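Local coordinates for synaptonemal complex protein 2 (Mus musculus, PDB 5IWZ) that forms a major part of the axial and lateral elements of synaptonemal complexes and is required for normal chromosome synapsis in meiosis, at residues 13-18 and 46-52; 20-26 and 55-60. One frame throughout, in Å; residues are numbered along the deposited sequence.

Interaction 1. Residues 13-18 and 46-52; sequences LEKCID and SKQFLRK
Glu14 and Phe49 carry a mixed polar and apolar contact between helix 13-23 and the start of helix 49-63, at the N-terminal end of the chain. The Glu14 carboxylate reaches across to the turn before the second helix, where OE1 takes the backbone N-H of Ser46 on its syn lone pair (2.7 Å from Ser46 N, 156° at the hydrogen). OE2 receives two donors on different lone pairs: Ser46 OG on the syn side and Lys52 NZ on the anti side, each 2.7 Å from Glu14 OE2. Three bonds thus fix the rotation of this buried group, and the lysine probably helps to keep it ionised. Ser46 suits its place because its short hydroxyl also accepts weakly from Gln48 N, a capping bond in the type I turn from Ser46 to Phe49. An alanine in place of Glu14 would probably leave Ser46 N and OG without this acceptor and Lys52 with Asp18 as its remaining acid in the network. Such helix-to-helix packing builds the armadillo-repeat-like domain to which both segments belong. Lys52, its chain extended, passes its CB by Ile17 CG2 and completes a salt-bridge network by giving NZ to Asp18 OD1 at 2.9 Å. Beside the charged groups Phe49 is swung toward helix 13-23 by a CG anti to the backbone N (chi1 -172°). Its CE1 lies 3.8 Å from Ile17 CG1, its CZ 3.9 Å from Leu13 CD2, and the Glu14 methylene CG packs obliquely against CD1. Met94 and Ile83 also touch this ring, while Leu13 and Ile17 lean on helix 27-32.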
loop_
_atom_site.group_PDB
_atom_site.type_symbol
_atom_site.label_atom_id
_atom_site.label_comp_id
_atom_site.label_asym_id
_atom_site.label_seq_id
_atom_site.Cartn_x
_atom_site.Cartn_y
_atom_site.Cartn_z
ATOM N N LEU A 13 5.804 30.016 6.461
ATOM C CA LEU A 13 6.026 28.783 5.709
ATOM C C LEU A 13 6.909 29.004 4.492
ATOM O O LEU A 13 7.860 28.251 4.263
ATOM C CB LEU A 13 4.689 28.171 5.274
ATOM C CG LEU A 13 4.795 26.871 4.456
ATOM C CD1 LEU A 13 5.485 25.759 5.247
ATOM C CD2 LEU A 13 3.422 26.379 3.945
ATOM N N GLU A 14 6.601 30.024 3.678
ATOM C CA GLU A 14 7.393 30.219 2.468
ATOM C C GLU A 14 8.832 30.590 2.811
ATOM O O GLU A 14 9.773 30.117 2.157
ATOM C CB GLU A 14 6.759 31.271 1.557
ATOM C CG GLU A 14 7.559 31.477 0.276
ATOM C CD GLU A 14 6.763 32.113 -0.870
ATOM O OE1 GLU A 14 5.544 32.346 -0.724
ATOM O OE2 GLU A 14 7.372 32.369 -1.932
ATOM N N LYS A 15 9.031 31.403 3.853
ATOM C CA LYS A 15 10.397 31.718 4.250
ATOM C C LYS A 15 11.127 30.479 4.754
ATOM O O LYS A 15 12.329 30.323 4.492
ATOM C CB LYS A 15 10.406 32.841 5.289
ATOM C CG LYS A 15 10.087 34.206 4.676
ATOM C CD LYS A 15 9.456 35.167 5.672
ATOM C CE LYS A 15 9.338 36.567 5.082
ATOM N NZ LYS A 15 10.372 37.517 5.579
ATOM N N CYS A 16 10.419 29.563 5.419
ATOM C CA CYS A 16 11.041 28.290 5.778
ATOM C C CYS A 16 11.492 27.539 4.535
ATOM O O CYS A 16 12.576 26.938 4.523
ATOM C CB CYS A 16 10.076 27.424 6.598
ATOM S SG CYS A 16 9.577 28.166 8.155
ATOM N N ILE A 17 10.670 27.553 3.480
ATOM C CA ILE A 17 11.043 26.875 2.240
ATOM C C ILE A 17 12.256 27.554 1.612
ATOM O O ILE A 17 13.171 26.883 1.105
ATOM C CB ILE A 17 9.836 26.826 1.276
ATOM C CG1 ILE A 17 8.702 25.941 1.839
ATOM C CG2 ILE A 17 10.268 26.392 -0.142
ATOM C CD1 ILE A 17 9.076 24.474 2.048
ATOM N N ASP A 18 12.293 28.894 1.655
ATOM C CA ASP A 18 13.471 29.647 1.222
ATOM C C ASP A 18 14.720 29.237 1.998
ATOM O O ASP A 18 15.793 29.050 1.409
ATOM C CB ASP A 18 13.248 31.154 1.400
ATOM C CG ASP A 18 12.232 31.741 0.420
ATOM O OD1 ASP A 18 12.036 31.180 -0.687
ATOM O OD2 ASP A 18 11.642 32.794 0.770
ATOM N N SER A 46 3.388 33.146 -2.141
ATOM C CA SER A 46 3.528 33.873 -3.387
ATOM C C SER A 46 3.161 33.007 -4.585
ATOM O O SER A 46 2.944 31.797 -4.484
ATOM C CB SER A 46 4.952 34.381 -3.547
ATOM O OG SER A 46 5.788 33.315 -3.946
ATOM N N LYS A 47 3.115 33.669 -5.740
ATOM C CA LYS A 47 2.884 33.014 -7.021
ATOM C C LYS A 47 4.005 32.039 -7.365
ATOM O O LYS A 47 3.789 31.085 -8.123
ATOM C CB LYS A 47 2.753 34.092 -8.106
ATOM C CG LYS A 47 2.095 33.664 -9.384
ATOM C CD LYS A 47 0.580 33.620 -9.243
ATOM C CE LYS A 47 -0.100 33.544 -10.615
ATOM N NZ LYS A 47 -1.421 32.851 -10.519
ATOM N N GLN A 48 5.206 32.264 -6.826
ATOM C CA GLN A 48 6.365 31.413 -7.067
ATOM C C GLN A 48 6.526 30.297 -6.031
ATOM O O GLN A 48 7.538 29.594 -6.059
ATOM C CB GLN A 48 7.642 32.257 -7.091
ATOM C CG GLN A 48 7.778 33.175 -8.303
ATOM C CD GLN A 48 6.890 34.406 -8.222
ATOM O OE1 GLN A 48 6.864 35.103 -7.205
ATOM N NE2 GLN A 48 6.154 34.679 -9.296
ATOM N N PHE A 49 5.576 30.141 -5.105
ATOM C CA PHE A 49 5.689 29.103 -4.077
ATOM C C PHE A 49 5.818 27.716 -4.699
ATOM O O PHE A 49 6.681 26.928 -4.302
ATOM C CB PHE A 49 4.482 29.167 -3.140
ATOM C CG PHE A 49 4.581 28.252 -1.927
ATOM C CD1 PHE A 49 5.663 28.336 -1.059
ATOM C CD2 PHE A 49 3.575 27.342 -1.639
ATOM C CE1 PHE A 49 5.752 27.509 0.052
ATOM C CE2 PHE A 49 3.661 26.520 -0.518
ATOM C CZ PHE A 49 4.752 26.611 0.326
ATOM N N LEU A 50 4.968 27.400 -5.690
ATOM C CA LEU A 50 5.011 26.076 -6.308
ATOM C C LEU A 50 6.363 25.801 -6.967
ATOM O O LEU A 50 6.908 24.694 -6.849
ATOM C CB LEU A 50 3.878 25.931 -7.327
ATOM C CG LEU A 50 3.847 24.619 -8.119
ATOM C CD1 LEU A 50 3.741 23.382 -7.195
ATOM C CD2 LEU A 50 2.704 24.600 -9.169
ATOM N N ARG A 51 6.907 26.790 -7.678
ATOM C CA ARG A 51 8.226 26.648 -8.290
ATOM C C ARG A 51 9.293 26.324 -7.252
ATOM O O ARG A 51 10.174 25.494 -7.501
ATOM C CB ARG A 51 8.612 27.930 -9.036
ATOM C CG ARG A 51 10.072 27.970 -9.462
ATOM C CD ARG A 51 10.768 29.246 -9.006
ATOM N NE ARG A 51 12.224 29.138 -9.120
ATOM C CZ ARG A 51 12.954 29.704 -10.082
ATOM N NH1 ARG A 51 12.376 30.436 -11.026
ATOM N NH2 ARG A 51 14.273 29.541 -10.097
ATOM N N LYS A 52 9.251 26.997 -6.097
ATOM C CA LYS A 52 10.228 26.730 -5.042
ATOM C C LYS A 52 10.055 25.324 -4.473
ATOM O O LYS A 52 11.045 24.624 -4.234
ATOM C CB LYS A 52 10.107 27.768 -3.927
ATOM C CG LYS A 52 10.477 29.204 -4.307
ATOM C CD LYS A 52 10.067 30.130 -3.176
ATOM C CE LYS A 52 10.403 31.570 -3.478
ATOM N NZ LYS A 52 10.029 32.437 -2.321
#

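Interaction 2. Residues 20-26 and 55-60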
loop_
_atom_site.group_PDB
_atom_site.type_symbol
_atom_site.label_atom_id
_atom_site.label_comp_id
_atom_site.label_asym_id
_atom_site.label_seq_id
_atom_site.Cartn_x
_atom_site.Cartn_y
_atom_site.Cartn_z
ATOM N N ALA A 20 15.354 26.415 3.506
ATOM C CA ALA A 20 15.742 25.088 3.039
ATOM C C ALA A 20 16.433 25.156 1.681
ATOM O O ALA A 20 17.472 24.512 1.462
ATOM C CB ALA A 20 14.505 24.182 2.961
ATOM N N LEU A 21 15.836 25.902 0.739
ATOM C CA LEU A 21 16.413 26.040 -0.598
ATOM C C LEU A 21 17.773 26.732 -0.556
ATOM O O LEU A 21 18.765 26.221 -1.091
ATOM C CB LEU A 21 15.457 26.830 -1.505
ATOM C CG LEU A 21 14.570 26.117 -2.519
ATOM C CD1 LEU A 21 13.880 27.158 -3.391
ATOM C CD2 LEU A 21 15.362 25.123 -3.391
ATOM N N ARG A 22 17.830 27.919 0.043
ATOM C CA ARG A 22 19.027 28.750 -0.095
ATOM C C ARG A 22 20.118 28.390 0.908
ATOM O O ARG A 22 21.308 28.461 0.581
ATOM C CB ARG A 22 18.647 30.220 0.041
ATOM C CG ARG A 22 17.642 30.689 -1.013
ATOM C CD ARG A 22 17.621 32.213 -1.170
ATOM N NE ARG A 22 18.220 32.623 -2.438
ATOM C CZ ARG A 22 17.529 32.787 -3.553
ATOM N NH1 ARG A 22 16.220 32.587 -3.547
ATOM N NH2 ARG A 22 18.142 33.146 -4.669
ATOM N N LYS A 23 19.753 27.990 2.121
ATOM C CA LYS A 23 20.752 27.714 3.140
ATOM C C LYS A 23 20.938 26.228 3.420
ATOM O O LYS A 23 21.837 25.873 4.179
ATOM C CB LYS A 23 20.384 28.461 4.420
ATOM C CG LYS A 23 20.381 29.974 4.216
ATOM C CD LYS A 23 19.879 30.708 5.452
ATOM C CE LYS A 23 20.520 32.109 5.578
ATOM N NZ LYS A 23 20.283 32.985 4.406
ATOM N N ASN A 24 20.144 25.348 2.804
ATOM C CA ASN A 24 20.142 23.936 3.177
ATOM C C ASN A 24 19.943 23.805 4.688
ATOM O O ASN A 24 20.600 23.011 5.365
ATOM C CB ASN A 24 21.426 23.231 2.701
ATOM C CG ASN A 24 21.280 21.700 2.635
ATOM O OD1 ASN A 24 20.169 21.174 2.637
ATOM N ND2 ASN A 24 22.408 20.990 2.559
ATOM N N ASP A 25 19.038 24.630 5.224
ATOM C CA ASP A 25 18.684 24.640 6.644
ATOM C C ASP A 25 17.210 24.276 6.789
ATOM O O ASP A 25 16.326 25.078 6.454
ATOM C CB ASP A 25 18.956 26.001 7.281
ATOM C CG ASP A 25 18.598 26.032 8.774
ATOM O OD1 ASP A 25 18.548 27.125 9.367
ATOM O OD2 ASP A 25 18.357 24.963 9.365
ATOM N N PHE A 26 16.948 23.092 7.333
ATOM C CA PHE A 26 15.589 22.588 7.480
ATOM C C PHE A 26 15.022 22.775 8.883
ATOM O O PHE A 26 13.851 22.456 9.106
ATOM C CB PHE A 26 15.549 21.109 7.082
ATOM C CG PHE A 26 15.495 20.903 5.607
ATOM C CD1 PHE A 26 14.283 20.660 4.987
ATOM C CD2 PHE A 26 16.644 20.975 4.832
ATOM C CE1 PHE A 26 14.206 20.493 3.629
ATOM C CE2 PHE A 26 16.579 20.800 3.456
ATOM C CZ PHE A 26 15.364 20.559 2.851
ATOM N N ASP A 55 11.536 22.981 -7.057
ATOM C CA ASP A 55 12.993 23.040 -7.010
ATOM C C ASP A 55 13.535 22.263 -5.816
ATOM O O ASP A 55 14.472 21.471 -5.947
ATOM C CB ASP A 55 13.457 24.502 -6.946
ATOM C CG ASP A 55 13.270 25.251 -8.271
ATOM O OD1 ASP A 55 12.676 24.688 -9.222
ATOM O OD2 ASP A 55 13.708 26.426 -8.354
ATOM N N LEU A 56 12.968 22.492 -4.638
ATOM C CA LEU A 56 13.493 21.863 -3.430
ATOM C C LEU A 56 13.277 20.346 -3.448
ATOM O O LEU A 56 14.200 19.577 -3.157
ATOM C CB LEU A 56 12.845 22.525 -2.213
ATOM C CG LEU A 56 13.252 22.015 -0.830
ATOM C CD1 LEU A 56 14.704 22.429 -0.719
ATOM C CD2 LEU A 56 12.401 22.702 0.263
ATOM N N ILE A 57 12.083 19.885 -3.846
ATOM C CA ILE A 57 11.817 18.443 -3.823
ATOM C C ILE A 57 12.690 17.696 -4.832
ATOM O O ILE A 57 13.260 16.642 -4.515
ATOM C CB ILE A 57 10.322 18.183 -4.052
ATOM C CG1 ILE A 57 9.529 18.536 -2.787
ATOM C CG2 ILE A 57 10.091 16.744 -4.464
ATOM C CD1 ILE A 57 8.031 18.628 -3.036
ATOM N N CYS A 58 12.836 18.240 -6.050
ATOM C CA CYS A 58 13.685 17.598 -7.052
ATOM C C CYS A 58 15.143 17.544 -6.597
ATOM O O CYS A 58 15.838 16.544 -6.817
ATOM C CB CYS A 58 13.565 18.339 -8.391
ATOM S SG CYS A 58 11.953 18.133 -9.215
ATOM N N ARG A 59 15.628 18.613 -5.971
ATOM C CA ARG A 59 17.001 18.591 -5.466
ATOM C C ARG A 59 17.193 17.513 -4.410
ATOM O O ARG A 59 18.148 16.731 -4.471
ATOM C CB ARG A 59 17.379 19.940 -4.883
ATOM C CG ARG A 59 18.759 19.931 -4.269
ATOM C CD ARG A 59 19.019 21.240 -3.563
ATOM N NE ARG A 59 18.679 21.209 -2.142
ATOM C CZ ARG A 59 18.531 22.313 -1.412
ATOM N NH1 ARG A 59 18.677 23.496 -1.994
ATOM N NH2 ARG A 59 18.230 22.243 -0.116
ATOM N N GLU A 60 16.315 17.481 -3.405
ATOM C CA GLU A 60 16.450 16.483 -2.341
ATOM C C GLU A 60 16.289 15.061 -2.875
ATOM O O GLU A 60 16.987 14.149 -2.425
ATOM C CB GLU A 60 15.444 16.772 -1.224
ATOM C CG GLU A 60 15.712 18.111 -0.510
ATOM C CD GLU A 60 17.160 18.213 0.025
ATOM O OE1 GLU A 60 17.902 19.133 -0.386
ATOM O OE2 GLU A 60 17.568 17.337 0.818
#
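The last turn of helix 13-23 approaches the middle of helix 49-63 most closely at Leu21 and Leu56, whose CA atoms are 5.8 Å apart, and Asn24 then leaves the helix with positive phi. Leu56 fills the space between the backbones: its CD2 meets Ala20 CB at 3.7 Å, where the small methyl allows close approach, and its CB meets Leu21 CD2 at 3.8 Å. Arg59 bends at chi3 (93°) and turns its guanidinium edge to the helix end. There NH1 binds Leu21 O at 2.9 Å, in the carbonyl plane and on a lone pair, while NH2 binds Ala20 O at 2.9 Å from above that carbonyl's plane. A long side chain ending in a flat group with several N-H donors suits these two successive carbonyls. Leu56 CD1 lies over one guanidinium face, toward its rim. Glu60 OE1 accepts from both Arg59 NE, at 2.8 Å, and NH2, and so steadies the planar group; the same oxygen also pairs with Lys63. Ala20 CB sits over the rim of one face of Phe26, whose CZ comes near Leu56 CD1. Beyond the pair of helices, Phe26 and Leu56 both pack on Ile72 of helix 66-79, and Glu60 reaches that helix through Val69 and Thr68.

Interactions 1 and 2 join the same two helices, 13-23 and 49-63, at successive places along them, with centres 11 Å apart. They meet directly, Lys52 CB lying 3.9 Å from Leu21 CD1, and Ile17 CD1 also packs on Leu56 CD2. Each is partly buried and sets an apolar layer beside a polar one, and in both helix 49-63 supplies the base. What differs is the acceptor: in interaction 1 the carboxylates of Glu14 and Asp18 receive a lysine, and Glu14 also the turn before helix 49-63; in interaction 2 an arginine binds main-chain carbonyls near the end of helix 13-23. The aromatic residue changes sides, Phe49 reaching one way and Phe26 the other.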